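Dihydrocoumarin hydrolase, AncDHCH1 (PDB 6C2C) probably hydrolyses the lactone ring of dihydrocoumarin with a pair of zinc ions, as a metallo-beta-lactamase-fold relative of methyl-parathion hydrolase. Local coordinates at residues Glu254-Lys257 and Ala258-Ala262; Leu45-Pro48 and Pro49-Gln53; His229-Ala232 and Val233-Asp237. All blocks are in the same frame, centred on the assembly; numbering follows the deposited sequence.

Contact 1. Residues Glu254-Lys257 and Ala258-Ala262; sequences ERKK and AFADA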
ATOM      1  N   GLU A 254       3.537 -13.011  10.133  1.00 13.08           N
ATOM      2  CA  GLU A 254       3.950 -12.709   8.752  1.00 14.49           C
ATOM      3  C   GLU A 254       4.880 -11.504   8.706  1.00 15.54           C
ATOM      4  O   GLU A 254       5.826 -11.467   7.892  1.00 14.15           O
ATOM      5  CB  GLU A 254       2.704 -12.479   7.871  1.00 13.12           C
ATOM      6  CG  GLU A 254       1.975 -13.812   7.639  1.00 14.53           C
ATOM      7  CD  GLU A 254       2.780 -14.837   6.806  1.00 18.51           C
ATOM      8  OE1 GLU A 254       3.787 -14.543   6.106  1.00 16.20           O
ATOM      9  OE2 GLU A 254       2.381 -16.025   6.841  1.00 19.79           O
ATOM     10  N   ARG A 255       4.616 -10.499   9.548  1.00 13.08           N
ATOM     11  CA  ARG A 255       5.508  -9.337   9.578  1.00 13.33           C
ATOM     12  C   ARG A 255       6.903  -9.759  10.049  1.00 15.11           C
ATOM     13  O   ARG A 255       7.929  -9.393   9.433  1.00 12.81           O
ATOM     14  CB  ARG A 255       4.924  -8.241  10.469  1.00 11.69           C
ATOM     15  CG  ARG A 255       5.935  -7.137  10.801  1.00 12.04           C
ATOM     16  CD  ARG A 255       5.294  -5.983  11.533  1.00 13.27           C
ATOM     17  NE  ARG A 255       4.429  -6.397  12.675  1.00 15.01           N
ATOM     18  CZ  ARG A 255       3.095  -6.489  12.612  1.00 16.47           C
ATOM     19  NH1 ARG A 255       2.433  -6.881  13.714  1.00 13.42           N
ATOM     20  NH2 ARG A 255       2.409  -6.286  11.462  1.00 12.85           N
ATOM     21  N   LYS A 256       6.963 -10.522  11.147  1.00 16.42           N
ATOM     22  CA  LYS A 256       8.264 -10.998  11.648  1.00 16.32           C
ATOM     23  C   LYS A 256       9.024 -11.788  10.578  1.00 16.70           C
ATOM     24  O   LYS A 256      10.237 -11.563  10.357  1.00 16.11           O
ATOM     25  CB  LYS A 256       8.027 -11.835  12.923  1.00 16.38           C
ATOM     26  CG  LYS A 256       9.345 -12.370  13.510  1.00 23.35           C
ATOM     27  CD  LYS A 256      10.468 -11.254  13.604  1.00 27.15           C
ATOM     28  CE  LYS A 256      11.688 -11.848  14.273  1.00 32.18           C
ATOM     29  NZ  LYS A 256      11.741 -13.299  13.854  1.00 33.27           N
ATOM     30  N   LYS A 257       8.323 -12.676   9.862  1.00 14.92           N
ATOM     31  CA  LYS A 257       8.951 -13.480   8.816  1.00 14.58           C
ATOM     32  C   LYS A 257       9.520 -12.575   7.712  1.00 14.35           C
ATOM     33  O   LYS A 257      10.649 -12.753   7.248  1.00 16.52           O
ATOM     34  CB  LYS A 257       7.902 -14.430   8.253  1.00 16.96           C
ATOM     35  CG  LYS A 257       8.448 -15.318   7.237  1.00 23.55           C
ATOM     36  CD  LYS A 257       7.459 -16.410   6.816  1.00 28.16           C
ATOM     37  CE  LYS A 257       8.204 -17.432   5.950  1.00 36.00           C
ATOM     38  NZ  LYS A 257       9.315 -16.819   5.080  1.00 42.95           N
ATOM     39  N   ALA A 258       8.718 -11.595   7.282  1.00 14.96           N
ATOM     40  CA  ALA A 258       9.137 -10.694   6.203  1.00 15.72           C
ATOM     41  C   ALA A 258      10.327  -9.838   6.618  1.00 14.70           C
ATOM     42  O   ALA A 258      11.238  -9.624   5.820  1.00 15.96           O
ATOM     43  CB  ALA A 258       7.953  -9.787   5.805  1.00 12.98           C
ATOM     44  N   PHE A 259      10.308  -9.307   7.840  1.00 14.85           N
ATOM     45  CA  PHE A 259      11.444  -8.495   8.305  1.00 14.29           C
ATOM     46  C   PHE A 259      12.695  -9.347   8.429  1.00 16.09           C
ATOM     47  O   PHE A 259      13.780  -8.946   7.983  1.00 14.22           O
ATOM     48  CB  PHE A 259      11.133  -7.831   9.659  1.00 16.30           C
ATOM     49  CG  PHE A 259      10.094  -6.703   9.598  1.00 13.21           C
ATOM     50  CD1 PHE A 259       9.529  -6.337   8.370  1.00 14.96           C
ATOM     51  CD2 PHE A 259       9.647  -6.074  10.772  1.00 14.80           C
ATOM     52  CE1 PHE A 259       8.564  -5.295   8.273  1.00 14.86           C
ATOM     53  CE2 PHE A 259       8.692  -5.036  10.694  1.00 16.74           C
ATOM     54  CZ  PHE A 259       8.166  -4.673   9.417  1.00 15.90           C
ATOM     55  N   ALA A 260      12.568 -10.534   9.012  1.00 14.20           N
ATOM     56  CA  ALA A 260      13.733 -11.401   9.110  1.00 15.05           C
ATOM     57  C   ALA A 260      14.267 -11.773   7.729  1.00 15.02           C
ATOM     58  O   ALA A 260      15.486 -11.710   7.484  1.00 18.47           O
ATOM     59  CB  ALA A 260      13.382 -12.658   9.893  1.00 15.45           C
ATOM     60  N   ASP A 261      13.383 -12.079   6.778  1.00 13.15           N
ATOM     61  CA  ASP A 261      13.858 -12.465   5.452  0.55 15.26           C
ATOM     62  C   ASP A 261      14.529 -11.285   4.743  1.00 16.55           C
ATOM     63  O   ASP A 261      15.527 -11.468   4.047  1.00 15.86           O
ATOM     64  CB  ASP A 261      12.698 -13.030   4.614  0.55 13.48           C
ATOM     65  CG  ASP A 261      12.180 -14.408   5.116  0.55 17.97           C
ATOM     66  OD1 ASP A 261      12.848 -15.082   5.937  0.55 19.24           O
ATOM     67  OD2 ASP A 261      11.083 -14.818   4.665  0.55 20.36           O
ATOM     68  N   ALA A 262      13.975 -10.073   4.893  1.00 12.99           N
ATOM     69  CA  ALA A 262      14.573  -8.906   4.226  1.00 15.43           C
ATOM     70  C   ALA A 262      15.900  -8.536   4.850  1.00 16.86           C
ATOM     71  O   ALA A 262      16.807  -8.058   4.148  1.00 14.42           O
ATOM     72  CB  ALA A 262      13.618  -7.706   4.283  1.00 12.70           C
TER

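Contact 2. Residues Leu45-Pro48 and Pro49-Gln53; sequences LNQP and PAKTQ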
ATOM      1  N   LEU A  45      -3.514   0.663  17.688  1.00 15.16           N
ATOM      2  CA  LEU A  45      -2.514  -0.350  17.998  1.00 16.91           C
ATOM      3  C   LEU A  45      -2.912  -1.153  19.236  1.00 17.10           C
ATOM      4  O   LEU A  45      -3.511  -0.618  20.174  1.00 20.23           O
ATOM      5  CB  LEU A  45      -1.125   0.275  18.211  1.00 17.19           C
ATOM      6  CG  LEU A  45      -0.484   0.852  16.932  1.00 17.40           C
ATOM      7  CD1 LEU A  45       0.758   1.660  17.294  1.00 14.08           C
ATOM      8  CD2 LEU A  45      -0.062  -0.315  16.033  1.00 17.71           C
ATOM      9  N   ASN A  46      -2.545  -2.430  19.239  1.00 17.91           N
ATOM     10  CA  ASN A  46      -3.001  -3.367  20.282  1.00 19.48           C
ATOM     11  C   ASN A  46      -1.984  -3.421  21.416  1.00 16.83           C
ATOM     12  O   ASN A  46      -1.308  -4.423  21.674  1.00 18.43           O
ATOM     13  CB  ASN A  46      -3.245  -4.753  19.685  1.00 16.65           C
ATOM     14  CG  ASN A  46      -4.522  -4.816  18.881  1.00 18.77           C
ATOM     15  OD1 ASN A  46      -5.508  -4.166  19.190  1.00 21.45           O
ATOM     16  ND2 ASN A  46      -4.499  -5.606  17.810  1.00 17.24           N
ATOM     17  N   GLN A  47      -1.803  -2.248  22.014  1.00 19.20           N
ATOM     18  CA  GLN A  47      -0.985  -2.089  23.210  1.00 18.54           C
ATOM     19  C   GLN A  47      -1.427  -0.801  23.890  1.00 17.22           C
ATOM     20  O   GLN A  47      -2.224  -0.039  23.349  1.00 18.60           O
ATOM     21  CB  GLN A  47       0.513  -2.063  22.854  1.00 20.15           C
ATOM     22  CG  GLN A  47       0.910  -0.741  22.170  1.00 21.16           C
ATOM     23  CD  GLN A  47       2.406  -0.673  21.966  1.00 17.81           C
ATOM     24  OE1 GLN A  47       3.148  -1.603  22.321  1.00 19.54           O
ATOM     25  NE2 GLN A  47       2.871   0.435  21.371  1.00 19.61           N
ATOM     26  N   PRO A  48      -1.009  -0.574  25.133  1.00 22.02           N
ATOM     27  CA  PRO A  48      -1.514   0.593  25.865  1.00 24.95           C
ATOM     28  C   PRO A  48      -1.062   1.878  25.198  1.00 23.34           C
ATOM     29  O   PRO A  48       0.087   1.944  24.729  1.00 20.29           O
ATOM     30  CB  PRO A  48      -0.905   0.435  27.269  1.00 22.96           C
ATOM     31  CG  PRO A  48      -0.484  -1.023  27.375  1.00 25.71           C
ATOM     32  CD  PRO A  48      -0.132  -1.439  25.933  1.00 21.38           C
ATOM     33  N   PRO A  49      -1.962   2.871  25.082  1.00 21.04           N
ATOM     34  CA  PRO A  49      -1.608   4.173  24.471  1.00 19.56           C
ATOM     35  C   PRO A  49      -0.313   4.778  24.971  1.00 28.65           C
ATOM     36  O   PRO A  49       0.437   5.363  24.171  1.00 23.32           O
ATOM     37  CB  PRO A  49      -2.810   5.064  24.817  1.00 23.45           C
ATOM     38  CG  PRO A  49      -3.917   4.143  24.987  1.00 26.85           C
ATOM     39  CD  PRO A  49      -3.382   2.835  25.460  1.00 20.05           C
ATOM     40  N   ALA A  50      -0.004   4.648  26.262  1.00 25.50           N
ATOM     41  CA  ALA A  50       1.231   5.235  26.767  1.00 24.70           C
ATOM     42  C   ALA A  50       2.475   4.652  26.098  1.00 28.03           C
ATOM     43  O   ALA A  50       3.457   5.383  25.866  1.00 25.82           O
ATOM     44  CB  ALA A  50       1.315   5.048  28.286  1.00 30.45           C
ATOM     45  N   LYS A  51       2.479   3.340  25.800  1.00 22.92           N
ATOM     46  CA  LYS A  51       3.635   2.756  25.120  1.00 23.68           C
ATOM     47  C   LYS A  51       3.741   3.292  23.700  1.00 21.00           C
ATOM     48  O   LYS A  51       4.848   3.560  23.208  1.00 23.66           O
ATOM     49  CB  LYS A  51       3.534   1.235  25.077  1.00 23.34           C
ATOM     50  CG  LYS A  51       3.851   0.583  26.392  1.00 33.39           C
ATOM     51  CD  LYS A  51       4.234  -0.851  26.194  1.00 35.63           C
ATOM     52  CE  LYS A  51       5.583  -0.931  25.529  1.00 38.14           C
ATOM     53  NZ  LYS A  51       5.960  -2.351  25.296  1.00 42.77           N
ATOM     54  N   THR A  52       2.598   3.410  23.024  1.00 21.10           N
ATOM     55  CA  THR A  52       2.590   3.988  21.689  1.00 20.50           C
ATOM     56  C   THR A  52       3.050   5.433  21.736  1.00 23.33           C
ATOM     57  O   THR A  52       3.884   5.859  20.926  1.00 23.57           O
ATOM     58  CB  THR A  52       1.177   3.889  21.106  1.00 18.70           C
ATOM     59  OG1 THR A  52       0.892   2.509  20.870  1.00 18.83           O
ATOM     60  CG2 THR A  52       1.051   4.722  19.787  1.00 20.81           C
ATOM     61  N   GLN A  53       2.516   6.198  22.699  1.00 23.03           N
ATOM     62  CA  GLN A  53       2.903   7.603  22.823  1.00 26.33           C
ATOM     63  C   GLN A  53       4.397   7.727  23.037  1.00 22.77           C
ATOM     64  O   GLN A  53       5.082   8.512  22.364  1.00 24.66           O
ATOM     65  CB  GLN A  53       2.157   8.236  24.002  1.00 26.79           C
ATOM     66  CG  GLN A  53       0.773   8.793  23.636  1.00 35.04           C
ATOM     67  CD  GLN A  53      -0.325   8.638  24.716  1.00 47.25           C
ATOM     68  OE1 GLN A  53      -0.063   8.436  25.935  1.00 50.43           O
ATOM     69  NE2 GLN A  53      -1.581   8.682  24.247  1.00 47.67           N
TER
HETATM   70  O   HOH W   1      -1.515   2.005  21.535  1.00 18.87           O
HETATM   71  O   HOH W   2       5.844  -2.180  22.531  1.00 26.95           O

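Contact 3. Residues His229-Ala232 and Val233-Asp237; sequences HVAA and VQFDD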
ATOM      1  N   HIS A 229       1.971  -0.862   9.771  1.00 11.42           N
ATOM      2  CA  HIS A 229       1.216   0.369   9.729  1.00 11.89           C
ATOM      3  C   HIS A 229       1.902   1.537  10.393  1.00 12.32           C
ATOM      4  O   HIS A 229       1.627   2.684  10.016  1.00 13.76           O
ATOM      5  CB  HIS A 229      -0.166   0.245  10.399  1.00 14.55           C
ATOM      6  CG  HIS A 229      -1.112  -0.616   9.627  1.00 13.10           C
ATOM      7  ND1 HIS A 229      -0.995  -1.996   9.606  1.00 12.86           N
ATOM      8  CD2 HIS A 229      -2.160  -0.298   8.829  1.00 11.93           C
ATOM      9  CE1 HIS A 229      -1.951  -2.485   8.840  1.00 13.79           C
ATOM     10  NE2 HIS A 229      -2.693  -1.489   8.381  1.00 12.80           N
ATOM     11  N   VAL A 230       2.732   1.287  11.397  1.00 12.47           N
ATOM     12  CA  VAL A 230       3.268   2.362  12.243  1.00 14.04           C
ATOM     13  C   VAL A 230       4.754   2.064  12.389  1.00 13.29           C
ATOM     14  O   VAL A 230       5.180   1.350  13.311  1.00 13.08           O
ATOM     15  CB  VAL A 230       2.569   2.443  13.598  1.00 12.89           C
ATOM     16  CG1 VAL A 230       3.118   3.665  14.331  1.00 16.56           C
ATOM     17  CG2 VAL A 230       1.065   2.566  13.423  1.00 11.67           C
ATOM     18  N   ALA A 231       5.570   2.589  11.444  1.00 13.43           N
ATOM     19  CA  ALA A 231       7.008   2.357  11.490  1.00 14.32           C
ATOM     20  C   ALA A 231       7.603   2.657  12.870  1.00 13.95           C
ATOM     21  O   ALA A 231       8.440   1.883  13.352  1.00 15.66           O
ATOM     22  CB  ALA A 231       7.737   3.227  10.441  1.00 13.97           C
ATOM     23  N   ALA A 232       7.153   3.739  13.506  1.00 13.82           N
ATOM     24  CA  ALA A 232       7.783   4.205  14.751  1.00 16.22           C
ATOM     25  C   ALA A 232       7.532   3.276  15.934  1.00 19.84           C
ATOM     26  O   ALA A 232       8.158   3.483  16.977  1.00 20.91           O
ATOM     27  CB  ALA A 232       7.287   5.612  15.107  1.00 17.88           C
ATOM     28  N   VAL A 233       6.623   2.309  15.797  1.00 15.66           N
ATOM     29  CA  VAL A 233       6.336   1.272  16.801  1.00 14.84           C
ATOM     30  C   VAL A 233       6.796  -0.090  16.321  1.00 16.51           C
ATOM     31  O   VAL A 233       7.490  -0.834  17.042  1.00 15.64           O
ATOM     32  CB  VAL A 233       4.824   1.238  17.132  1.00 16.28           C
ATOM     33  CG1 VAL A 233       4.497  -0.025  17.949  1.00 15.15           C
ATOM     34  CG2 VAL A 233       4.363   2.467  17.930  1.00 17.07           C
ATOM     35  N   GLN A 234       6.445  -0.437  15.082  1.00 13.70           N
ATOM     36  CA  GLN A 234       6.495  -1.828  14.676  1.00 13.59           C
ATOM     37  C   GLN A 234       7.838  -2.294  14.129  1.00 16.15           C
ATOM     38  O   GLN A 234       8.030  -3.502  14.008  1.00 15.58           O
ATOM     39  CB  GLN A 234       5.375  -2.104  13.656  1.00 14.28           C
ATOM     40  CG  GLN A 234       4.010  -2.050  14.305  1.00 14.94           C
ATOM     41  CD  GLN A 234       2.949  -2.197  13.272  1.00 16.99           C
ATOM     42  OE1 GLN A 234       2.946  -1.445  12.312  1.00 16.62           O
ATOM     43  NE2 GLN A 234       2.125  -3.239  13.383  1.00 14.45           N
ATOM     44  N   PHE A 235       8.798  -1.396  13.839  1.00 14.27           N
ATOM     45  CA  PHE A 235      10.128  -1.880  13.524  1.00 13.87           C
ATOM     46  C   PHE A 235      10.887  -2.252  14.801  1.00 14.73           C
ATOM     47  O   PHE A 235      11.539  -3.298  14.841  1.00 16.02           O
ATOM     48  CB  PHE A 235      10.913  -0.807  12.732  1.00 12.68           C
ATOM     49  CG  PHE A 235      10.554  -0.724  11.261  1.00 11.43           C
ATOM     50  CD1 PHE A 235      10.683  -1.822  10.442  1.00 15.70           C
ATOM     51  CD2 PHE A 235      10.190   0.506  10.693  1.00 13.32           C
ATOM     52  CE1 PHE A 235      10.389  -1.726   9.043  1.00 17.44           C
ATOM     53  CE2 PHE A 235       9.881   0.579   9.262  1.00 15.26           C
ATOM     54  CZ  PHE A 235      10.006  -0.527   8.489  1.00 12.95           C
ATOM     55  N   ASP A 236      10.759  -1.427  15.856  1.00 18.47           N
ATOM     56  CA  ASP A 236      11.416  -1.765  17.120  1.00 20.16           C
ATOM     57  C   ASP A 236      10.761  -2.992  17.746  1.00 17.09           C
ATOM     58  O   ASP A 236      11.433  -3.808  18.402  1.00 20.11           O
ATOM     59  CB  ASP A 236      11.327  -0.607  18.090  1.00 16.05           C
ATOM     60  CG  ASP A 236      12.276   0.568  17.755  1.00 20.53           C
ATOM     61  OD1 ASP A 236      13.290   0.346  17.058  1.00 20.33           O
ATOM     62  OD2 ASP A 236      12.004   1.690  18.271  1.00 25.56           O
ATOM     63  N   ASP A 237       9.441  -3.098  17.600  1.00 16.90           N
ATOM     64  CA  ASP A 237       8.675  -4.186  18.214  1.00 14.69           C
ATOM     65  C   ASP A 237       7.661  -4.742  17.227  1.00 14.49           C
ATOM     66  O   ASP A 237       6.491  -4.305  17.181  1.00 14.97           O
ATOM     67  CB  ASP A 237       7.996  -3.694  19.487  1.00 15.64           C
ATOM     68  CG  ASP A 237       7.320  -4.824  20.231  1.00 19.48           C
ATOM     69  OD1 ASP A 237       7.339  -5.976  19.729  1.00 18.74           O
ATOM     70  OD2 ASP A 237       6.733  -4.517  21.314  1.00 23.29           O
TER
HETATM   71  O   HOH W   3       0.519  -3.801  10.940  1.00 13.02           O
HETATM   72  O   HOH W   4      10.033   1.273  15.566  1.00 17.04           O
HETATM   73  O   HOH W   5       9.658   2.234  19.147  1.00 20.40           O

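Contact 1. Residues Glu254-Lys257 and Ala258-Ala262
Arg255 and Phe259, one helical turn apart, are brought side by side by different first torsions. In Arg255 the CG atom stands anti to the backbone N (chi1 167°) and leaves the helix beside the carbonyl carbon; in Phe259 CG is anti to the carbonyl carbon (chi1 -71°), which tips the ring back toward the preceding turn, so that both side chains point the same way. The CG methylene of Arg255 rests over one face of the ring in a CH-pi contact, 3.7 Å from the centroid of Phe259 and displaced toward the rim, with Arg255 CG 3.5 Å from Phe259 CE2. Arg255 CD follows over the same CE2-CZ side. Only the aliphatic part of the arginine is used here, since the chain bends at chi3 and the guanidinium turns away, its plane 57° from that of the ring, to donate to the carbonyls of Leu227 and Pro238.

The other pair spaced four residues apart is polar. In one of the two modelled conformers of Asp261, Lys257 NZ lies 2.7 Å from Asp261 OD2, a salt bridge that is therefore tentative. Both pairs are i to i+4 contacts within helix 248-265, which covers a sheet of the metallo-beta-lactamase fold: Phe259 also meets Tyr289 of strand 288-293 edge-to-face. Backbone bonds of the alpha-helix run beneath them, among them Phe259 N to Arg255 O at 2.9 Å and Asp261 N to Lys257 O at 2.9 Å. The carbonyl oxygen of Arg255 also lies over a face of the Phe259 ring, 3.5 Å from Phe259 CG.

Contact 2. Residues Leu45-Pro48 and Pro49-Gln53
The start of helix 49-58 is the setting here: Gln47, just ahead of the N-cap residue Pro48, reaches over the first turn to Thr52. Its amide nitrogen donates to the threonine hydroxyl, Gln47 NE2 to Thr52 OG1, at 2.9 Å and nearly straight (170°), with the oxygen almost in the amide plane. The chi1 of Gln47 (73°) sets CG between the backbone N and the carbonyl carbon, and the extended chain beyond it delivers the amide to the helix. On its way it crosses Lys51 at about a right angle, Gln47 CD lying 3.8 Å from Lys51 CB.

The other end of the amide is tied to the same turn by water: one molecule donates to Gln47 OE1 and accepts from Lys51 NZ, at 2.8 Å in each case. A second water donates to Gln47 O and lies close to Thr52 OG1, so the hydroxyl has both a side-chain and a water neighbour. Leu45 CD1 lies 3.7 Å from Thr52 OG1, its side chain crossing that of Thr52 at a slant, and continues onto Val230 and Val233.

Along the backbone, Pro48 O accepts weak bonds from Lys51 N and Thr52 N. Pro49, whose ring nitrogen has no hydrogen to give, occupies the first turn, where the helix asks for no such donor: a proline at the N1 position, typical of the beginning of an alpha-helix.

Contact 3. Residues His229-Ala232 and Val233-Asp237
Gln234 OE1 takes two backbone N-H groups at once, from His229 N at 2.8 Å and from Val230 N at 2.9 Å. The first donor lies in the carbonyl plane of the amide, the second is tilted 29° from it. The one buried oxygen thereby satisfies both N-H groups. Gln234 NE2 donates to the carbonyl of Val240 and, at 3.0 Å, to a water that lies in the plane of the His229 ring at its edge, 2.7 Å from His229 ND1.

With CG beside the backbone N (chi1 -70°), the Gln234 chain runs extended back to the amides ahead of the helix. Its backbone is held in turn: Gln234 N donates to Val230 O at 2.8 Å, and Val233 N reaches the same oxygen from above the carbonyl plane. Val230 CG1 packs on Val233 CG2, while Ala231 CB sits 3.6 Å from Phe235 CE2. Further out, water joins Ala232 O to the carboxylate of Asp236, which also pairs with Lys58.

His229 packs against the zinc ligands His205 and His273, its side chain about 4 Å from a zinc ion. Helix 231-234, with Val230 at its N-cap, begins two residues after His229, beside the dinuclear zinc site of the metallo-beta-lactamase fold.

Along the chain the order is contact 2, contact 3, contact 1, and in space contact 3 lies between the others: its centre is 11 Å from that of contact 2 and 13 Å from that of contact 1, while the centres of contacts 1 and 2 are 22 Å apart. Leu45 CD1 packs on Val233 CG2 at 3.7 Å, joining the approach to helix 49-58 to helix 231-234. On the other flank Phe259 CZ meets Phe235 CE1, also at 3.7 Å, linking that short helix to helix 248-265, the next in sequence. Contacts 1 and 2 do not touch, their nearest atoms being about 7 Å apart; they are joined through contact 3, which comes nearest the zinc ions through His229.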